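Long-range contacts in kappa-carrageenase (Pseudoalteromonas carrageenovora, PDB 1DYP), which cleaves the beta-1,4 linkages between D-galactose 4-sulfate and 3,6-anhydro-D-galactose inside kappa-carrageenan chains, acting through its family 16 glycoside hydrolase catalytic domain: residues Phe117-Ile123 with Tyr135-Val141; Asp153-His157 with Ile204-Val208. The protein carries 1 engineered substitution. All coordinates share one frame; numbering follows the deposited sequence.

Interaction 1: Phe117-Ile123 with Tyr135-Val141; sequences FWMYSTI and YSEIDVV
W118 and Y120 lie opposite D139 and E137 in a buried antiparallel strand pair, close to the centre of the catalytic domain; the axes of strands 117-120 and 135-139 run at 170°, 4.7 Å apart. Backbone bonds link M119 with I138 in both directions. The ladder then bends: F117 O accepts V141 N (3.1 Å) and, weakly, V140 N, so both residues face F117. This classic beta bulge lies within the acidic signature of the family 16 beta-jelly roll, with nucleophile E137, active-site residue D139 and proton donor E142.

The two acids share the face of W118 and Y120. D139 OD1 lies 3.4 Å from W118 CB, while E137 OE2 comes 3.6 Å from W118 CE3, approaching obliquely, with the carboxylate and indole planes 57° apart. The Y135 ring, its CG anti to the backbone N (chi1 175°), crosses Y120 with S121 O in plane at its edge; its OH, 3.3 Å from Y120 CB, donates to E137 OE1 (2.6 Å) from above the carboxylate plane. A phenylalanine at Y135 would probably leave E137 OE1 without this donor and the carboxylate freer to turn. S121 OG accepts S136 N at 3.0 Å.

At the bulge, V140 CG2 sits over one face of the F117 ring, 4.0 Å from its centroid; on the face away from the acids M119 CG lies alongside I138 CB, and strand 98-105 covers F117 and M119.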
loop_
_atom_site.group_PDB
_atom_site.type_symbol
_atom_site.label_atom_id
_atom_site.label_comp_id
_atom_site.label_asym_id
_atom_site.label_seq_id
_atom_site.Cartn_x
_atom_site.Cartn_y
_atom_site.Cartn_z
ATOM N N PHE A 117 1.986 0.227 -3.027
ATOM C CA PHE A 117 0.957 -0.263 -3.927
ATOM C C PHE A 117 0.430 -1.431 -3.109
ATOM O O PHE A 117 1.152 -2.387 -2.828
ATOM C CB PHE A 117 1.569 -0.721 -5.254
ATOM C CG PHE A 117 0.583 -1.347 -6.201
ATOM C CD1 PHE A 117 -0.724 -0.873 -6.298
ATOM C CD2 PHE A 117 0.974 -2.399 -7.018
ATOM C CE1 PHE A 117 -1.628 -1.441 -7.196
ATOM C CE2 PHE A 117 0.085 -2.974 -7.921
ATOM C CZ PHE A 117 -1.220 -2.495 -8.010
ATOM N N TRP A 118 -0.827 -1.334 -2.704
ATOM C CA TRP A 118 -1.407 -2.350 -1.848
ATOM C C TRP A 118 -2.921 -2.350 -1.939
ATOM O O TRP A 118 -3.510 -1.601 -2.713
ATOM C CB TRP A 118 -0.974 -2.075 -0.403
ATOM C CG TRP A 118 -1.310 -0.677 0.073
ATOM C CD1 TRP A 118 -0.950 0.501 -0.518
ATOM C CD2 TRP A 118 -2.069 -0.323 1.236
ATOM N NE1 TRP A 118 -1.439 1.566 0.203
ATOM C CE2 TRP A 118 -2.130 1.088 1.284
ATOM C CE3 TRP A 118 -2.700 -1.061 2.244
ATOM C CZ2 TRP A 118 -2.799 1.777 2.300
ATOM C CZ3 TRP A 118 -3.367 -0.374 3.259
ATOM C CH2 TRP A 118 -3.410 1.031 3.276
HETATM N N MSE A 119 -3.546 -3.212 -1.154
HETATM C CA MSE A 119 -4.997 -3.286 -1.124
HETATM C C MSE A 119 -5.397 -3.720 0.273
HETATM O O MSE A 119 -4.704 -4.514 0.916
HETATM C CB MSE A 119 -5.523 -4.264 -2.185
HETATM C CG MSE A 119 -5.044 -5.702 -2.046
HETATM SE SE MSE A 119 -5.498 -6.771 -3.598
HETATM C CE MSE A 119 -3.875 -6.481 -4.618
ATOM N N TYR A 120 -6.504 -3.179 0.759
ATOM C CA TYR A 120 -6.949 -3.522 2.093
ATOM C C TYR A 120 -8.453 -3.470 2.200
ATOM O O TYR A 120 -9.123 -2.757 1.454
ATOM C CB TYR A 120 -6.320 -2.581 3.130
ATOM C CG TYR A 120 -6.777 -1.136 3.063
ATOM C CD1 TYR A 120 -6.463 -0.328 1.967
ATOM C CD2 TYR A 120 -7.485 -0.565 4.120
ATOM C CE1 TYR A 120 -6.837 1.015 1.934
ATOM C CE2 TYR A 120 -7.866 0.773 4.096
ATOM C CZ TYR A 120 -7.537 1.559 3.004
ATOM O OH TYR A 120 -7.900 2.891 2.990
ATOM N N SER A 121 -8.971 -4.240 3.146
ATOM C CA SER A 121 -10.400 -4.312 3.380
ATOM C C SER A 121 -10.769 -3.440 4.560
ATOM O O SER A 121 -9.912 -2.841 5.211
ATOM C CB SER A 121 -10.801 -5.749 3.706
ATOM O OG SER A 121 -10.309 -6.118 4.988
ATOM N N THR A 122 -12.067 -3.361 4.814
ATOM C CA THR A 122 -12.566 -2.629 5.957
ATOM C C THR A 122 -12.349 -3.631 7.085
ATOM O O THR A 122 -12.088 -4.809 6.827
ATOM C CB THR A 122 -14.065 -2.360 5.814
ATOM O OG1 THR A 122 -14.715 -3.561 5.384
ATOM C CG2 THR A 122 -14.316 -1.258 4.801
ATOM N N ILE A 123 -12.434 -3.172 8.327
ATOM C CA ILE A 123 -12.263 -4.070 9.458
ATOM C C ILE A 123 -13.658 -4.395 9.974
ATOM O O ILE A 123 -14.412 -3.493 10.339
ATOM C CB ILE A 123 -11.439 -3.411 10.584
ATOM C CG1 ILE A 123 -10.041 -3.062 10.062
ATOM C CG2 ILE A 123 -11.344 -4.352 11.781
ATOM C CD1 ILE A 123 -9.163 -2.353 11.072
ATOM N N TYR A 135 -9.903 -8.608 8.884
ATOM C CA TYR A 135 -9.193 -7.651 8.045
ATOM C C TYR A 135 -8.168 -8.345 7.163
ATOM O O TYR A 135 -7.435 -9.218 7.625
ATOM C CB TYR A 135 -8.487 -6.628 8.942
ATOM C CG TYR A 135 -7.599 -5.642 8.214
ATOM C CD1 TYR A 135 -8.150 -4.634 7.422
ATOM C CD2 TYR A 135 -6.210 -5.711 8.326
ATOM C CE1 TYR A 135 -7.337 -3.716 6.759
ATOM C CE2 TYR A 135 -5.387 -4.796 7.664
ATOM C CZ TYR A 135 -5.958 -3.803 6.884
ATOM O OH TYR A 135 -5.161 -2.893 6.229
ATOM N N SER A 136 -8.126 -7.953 5.893
ATOM C CA SER A 136 -7.176 -8.514 4.935
ATOM C C SER A 136 -6.449 -7.381 4.221
ATOM O O SER A 136 -7.073 -6.430 3.751
ATOM C CB SER A 136 -7.891 -9.368 3.884
ATOM O OG SER A 136 -8.549 -10.479 4.462
ATOM N N GLU A 137 -5.128 -7.493 4.135
ATOM C CA GLU A 137 -4.320 -6.487 3.461
ATOM C C GLU A 137 -3.195 -7.158 2.694
ATOM O O GLU A 137 -2.425 -7.931 3.262
ATOM C CB GLU A 137 -3.711 -5.514 4.475
ATOM C CG GLU A 137 -2.812 -4.445 3.853
ATOM C CD GLU A 137 -2.068 -3.628 4.895
ATOM O OE1 GLU A 137 -2.602 -3.464 6.011
ATOM O OE2 GLU A 137 -0.958 -3.135 4.599
ATOM N N ILE A 138 -3.119 -6.879 1.399
ATOM C CA ILE A 138 -2.052 -7.425 0.572
ATOM C C ILE A 138 -1.224 -6.246 0.089
ATOM O O ILE A 138 -1.737 -5.340 -0.566
ATOM C CB ILE A 138 -2.585 -8.194 -0.655
ATOM C CG1 ILE A 138 -3.380 -9.421 -0.203
ATOM C CG2 ILE A 138 -1.406 -8.632 -1.531
ATOM C CD1 ILE A 138 -3.944 -10.262 -1.345
ATOM N N ASP A 139 0.057 -6.249 0.432
ATOM C CA ASP A 139 0.940 -5.169 0.023
ATOM C C ASP A 139 1.742 -5.644 -1.177
ATOM O O ASP A 139 2.645 -6.469 -1.041
ATOM C CB ASP A 139 1.849 -4.805 1.191
ATOM C CG ASP A 139 1.060 -4.502 2.441
ATOM O OD1 ASP A 139 0.321 -3.496 2.438
ATOM O OD2 ASP A 139 1.156 -5.282 3.411
ATOM N N VAL A 140 1.400 -5.136 -2.360
ATOM C CA VAL A 140 2.102 -5.546 -3.572
ATOM C C VAL A 140 3.562 -5.157 -3.422
ATOM O O VAL A 140 4.464 -5.935 -3.728
ATOM C CB VAL A 140 1.496 -4.886 -4.816
ATOM C CG1 VAL A 140 2.196 -5.405 -6.067
ATOM C CG2 VAL A 140 0.005 -5.186 -4.876
ATOM N N VAL A 141 3.787 -3.939 -2.949
ATOM C CA VAL A 141 5.135 -3.470 -2.689
ATOM C C VAL A 141 5.115 -2.247 -1.790
ATOM O O VAL A 141 4.201 -1.426 -1.846
ATOM C CB VAL A 141 5.915 -3.107 -3.988
ATOM C CG1 VAL A 141 5.287 -1.898 -4.674
ATOM C CG2 VAL A 141 7.370 -2.815 -3.641
#

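Interaction 2: Asp153-His157 with Ile204-Val208; sequences DHDLH and ITWYV
The indole of W206 is held between two groups: on one face H154 CB and the H154 carbonyl oxygen, on the other I204 CG2 from its own strand. H154 CB stands 3.6 Å from the centroid of the five-membered ring and 23° off its normal, a CH-pi contact, with W206 CD1 the nearest atom at 3.3 Å. H154 O stands over the same face near CE2, toward the rim. At the indole edge, in plane, comes L156 CG, and the L156 CD2 branch reaches W206 CZ2 at 3.5 Å.

The imidazole of H154 is not stacked on W206: the planes make 66°, and W206 CD1 comes to the imidazole edge. With CG beside the backbone N (chi1 -50°), the imidazole passes the indole and brings CE1 to V208 CG2 at 3.5 Å. L156 CD2 and I204 CD1 meet tip to tip, 3.9 Å apart. The backbones stay well separated, H154 CA and W206 CA being 6.9 Å apart, so side chains fill the interval.

W206 NE1 and H154 ND1 donate to D139 O and V140 O at the end of the catalytic strand; H154 NE2 is hydrogen-bonded to S152 OG.

The contact thus bridges two layers of the jelly-roll sandwich: strand 151-162, paired with strand 133-139, packs here against strand 203-208, which runs between strands 193-199 and 211-217.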
loop_
_atom_site.group_PDB
_atom_site.type_symbol
_atom_site.label_atom_id
_atom_site.label_comp_id
_atom_site.label_asym_id
_atom_site.label_seq_id
_atom_site.Cartn_x
_atom_site.Cartn_y
_atom_site.Cartn_z
ATOM N N ASP A 153 9.732 -4.389 0.343
ATOM C CA ASP A 153 8.869 -5.298 1.085
ATOM C C ASP A 153 7.622 -5.648 0.275
ATOM O O ASP A 153 7.044 -4.805 -0.401
ATOM C CB ASP A 153 8.467 -4.675 2.416
ATOM C CG ASP A 153 9.652 -4.427 3.304
ATOM O OD1 ASP A 153 10.409 -5.385 3.565
ATOM O OD2 ASP A 153 9.827 -3.276 3.735
ATOM N N HIS A 154 7.216 -6.910 0.343
ATOM C CA HIS A 154 6.046 -7.416 -0.378
ATOM C C HIS A 154 5.382 -8.236 0.707
ATOM O O HIS A 154 5.541 -9.455 0.781
ATOM C CB HIS A 154 6.546 -8.258 -1.549
ATOM C CG HIS A 154 7.581 -7.556 -2.378
ATOM N ND1 HIS A 154 7.258 -6.719 -3.423
ATOM C CD2 HIS A 154 8.929 -7.501 -2.267
ATOM C CE1 HIS A 154 8.358 -6.174 -3.918
ATOM N NE2 HIS A 154 9.385 -6.631 -3.230
ATOM N N ASP A 155 4.664 -7.528 1.573
ATOM C CA ASP A 155 4.035 -8.127 2.742
ATOM C C ASP A 155 2.520 -8.338 2.771
ATOM O O ASP A 155 1.782 -8.022 1.826
ATOM C CB ASP A 155 4.411 -7.295 3.965
ATOM C CG ASP A 155 5.901 -7.201 4.166
ATOM O OD1 ASP A 155 6.602 -8.150 3.754
ATOM O OD2 ASP A 155 6.374 -6.197 4.734
ATOM N N LEU A 156 2.073 -8.868 3.907
ATOM C CA LEU A 156 0.669 -9.145 4.183
ATOM C C LEU A 156 0.360 -8.745 5.622
ATOM O O LEU A 156 1.198 -8.892 6.511
ATOM C CB LEU A 156 0.384 -10.637 4.031
ATOM C CG LEU A 156 0.604 -11.293 2.669
ATOM C CD1 LEU A 156 0.434 -12.796 2.815
ATOM C CD2 LEU A 156 -0.384 -10.734 1.652
ATOM N N HIS A 157 -0.846 -8.230 5.837
ATOM C CA HIS A 157 -1.310 -7.847 7.166
ATOM C C HIS A 157 -2.719 -8.404 7.295
ATOM O O HIS A 157 -3.441 -8.501 6.305
ATOM C CB HIS A 157 -1.378 -6.327 7.330
ATOM C CG HIS A 157 -0.049 -5.642 7.272
ATOM N ND1 HIS A 157 0.671 -5.504 6.105
ATOM C CD2 HIS A 157 0.678 -5.030 8.237
ATOM C CE1 HIS A 157 1.782 -4.832 6.353
ATOM N NE2 HIS A 157 1.810 -4.533 7.640
ATOM N N ILE A 204 -0.551 -16.402 -3.212
ATOM C CA ILE A 204 -0.287 -14.998 -3.477
ATOM C C ILE A 204 1.164 -14.990 -3.949
ATOM O O ILE A 204 2.058 -15.466 -3.244
ATOM C CB ILE A 204 -0.438 -14.133 -2.209
ATOM C CG1 ILE A 204 -1.832 -14.335 -1.612
ATOM C CG2 ILE A 204 -0.234 -12.656 -2.557
ATOM C CD1 ILE A 204 -2.039 -13.648 -0.284
ATOM N N THR A 205 1.385 -14.482 -5.156
ATOM C CA THR A 205 2.716 -14.443 -5.747
ATOM C C THR A 205 3.062 -13.019 -6.155
ATOM O O THR A 205 2.317 -12.379 -6.891
ATOM C CB THR A 205 2.781 -15.351 -6.984
ATOM O OG1 THR A 205 2.366 -16.671 -6.616
ATOM C CG2 THR A 205 4.201 -15.400 -7.547
ATOM N N TRP A 206 4.202 -12.535 -5.673
ATOM C CA TRP A 206 4.652 -11.174 -5.957
ATOM C C TRP A 206 5.708 -11.120 -7.052
ATOM O O TRP A 206 6.556 -12.007 -7.156
ATOM C CB TRP A 206 5.232 -10.538 -4.695
ATOM C CG TRP A 206 4.246 -10.192 -3.614
ATOM C CD1 TRP A 206 3.790 -8.943 -3.302
ATOM C CD2 TRP A 206 3.702 -11.076 -2.619
ATOM N NE1 TRP A 206 3.014 -8.988 -2.170
ATOM C CE2 TRP A 206 2.941 -10.283 -1.729
ATOM C CE3 TRP A 206 3.787 -12.456 -2.388
ATOM C CZ2 TRP A 206 2.272 -10.824 -0.621
ATOM C CZ3 TRP A 206 3.118 -12.996 -1.280
ATOM C CH2 TRP A 206 2.374 -12.177 -0.414
ATOM N N TYR A 207 5.664 -10.052 -7.842
ATOM C CA TYR A 207 6.599 -9.864 -8.945
ATOM C C TYR A 207 7.206 -8.469 -8.974
ATOM O O TYR A 207 6.567 -7.493 -8.593
ATOM C CB TYR A 207 5.898 -10.071 -10.290
ATOM C CG TYR A 207 5.212 -11.403 -10.470
ATOM C CD1 TYR A 207 3.996 -11.676 -9.846
ATOM C CD2 TYR A 207 5.774 -12.386 -11.281
ATOM C CE1 TYR A 207 3.355 -12.901 -10.027
ATOM C CE2 TYR A 207 5.141 -13.618 -11.469
ATOM C CZ TYR A 207 3.934 -13.866 -10.840
ATOM O OH TYR A 207 3.302 -15.073 -11.029
ATOM N N VAL A 208 8.447 -8.392 -9.439
ATOM C CA VAL A 208 9.144 -7.122 -9.607
ATOM C C VAL A 208 9.862 -7.248 -10.945
ATOM O O VAL A 208 10.736 -8.097 -11.113
ATOM C CB VAL A 208 10.171 -6.853 -8.492
ATOM C CG1 VAL A 208 10.942 -5.571 -8.801
ATOM C CG2 VAL A 208 9.461 -6.703 -7.154
#

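Overall arrangement
Both interactions are buried, but they build different parts of the sandwich. Interaction 1 is lateral pairing within a layer, rich in backbone bonds and carrying acids on one face; it reaches the surface at T122 and I123. Interaction 2, smaller at 294 Å² against 650 Å², joins layers through ring, aliphatic and CH-pi contacts. They meet along neighbouring strands 133-139 and 151-162, where D139 N lies 2.8 Å from D155 O, probably a hydrogen bond, and the bond from the W206 indole to the D139 carbonyl joins the two contacts. The interlayer core therefore abuts the catalytic strand directly, while H157, beside E137 and D139, also binds a cadmium ion through NE2.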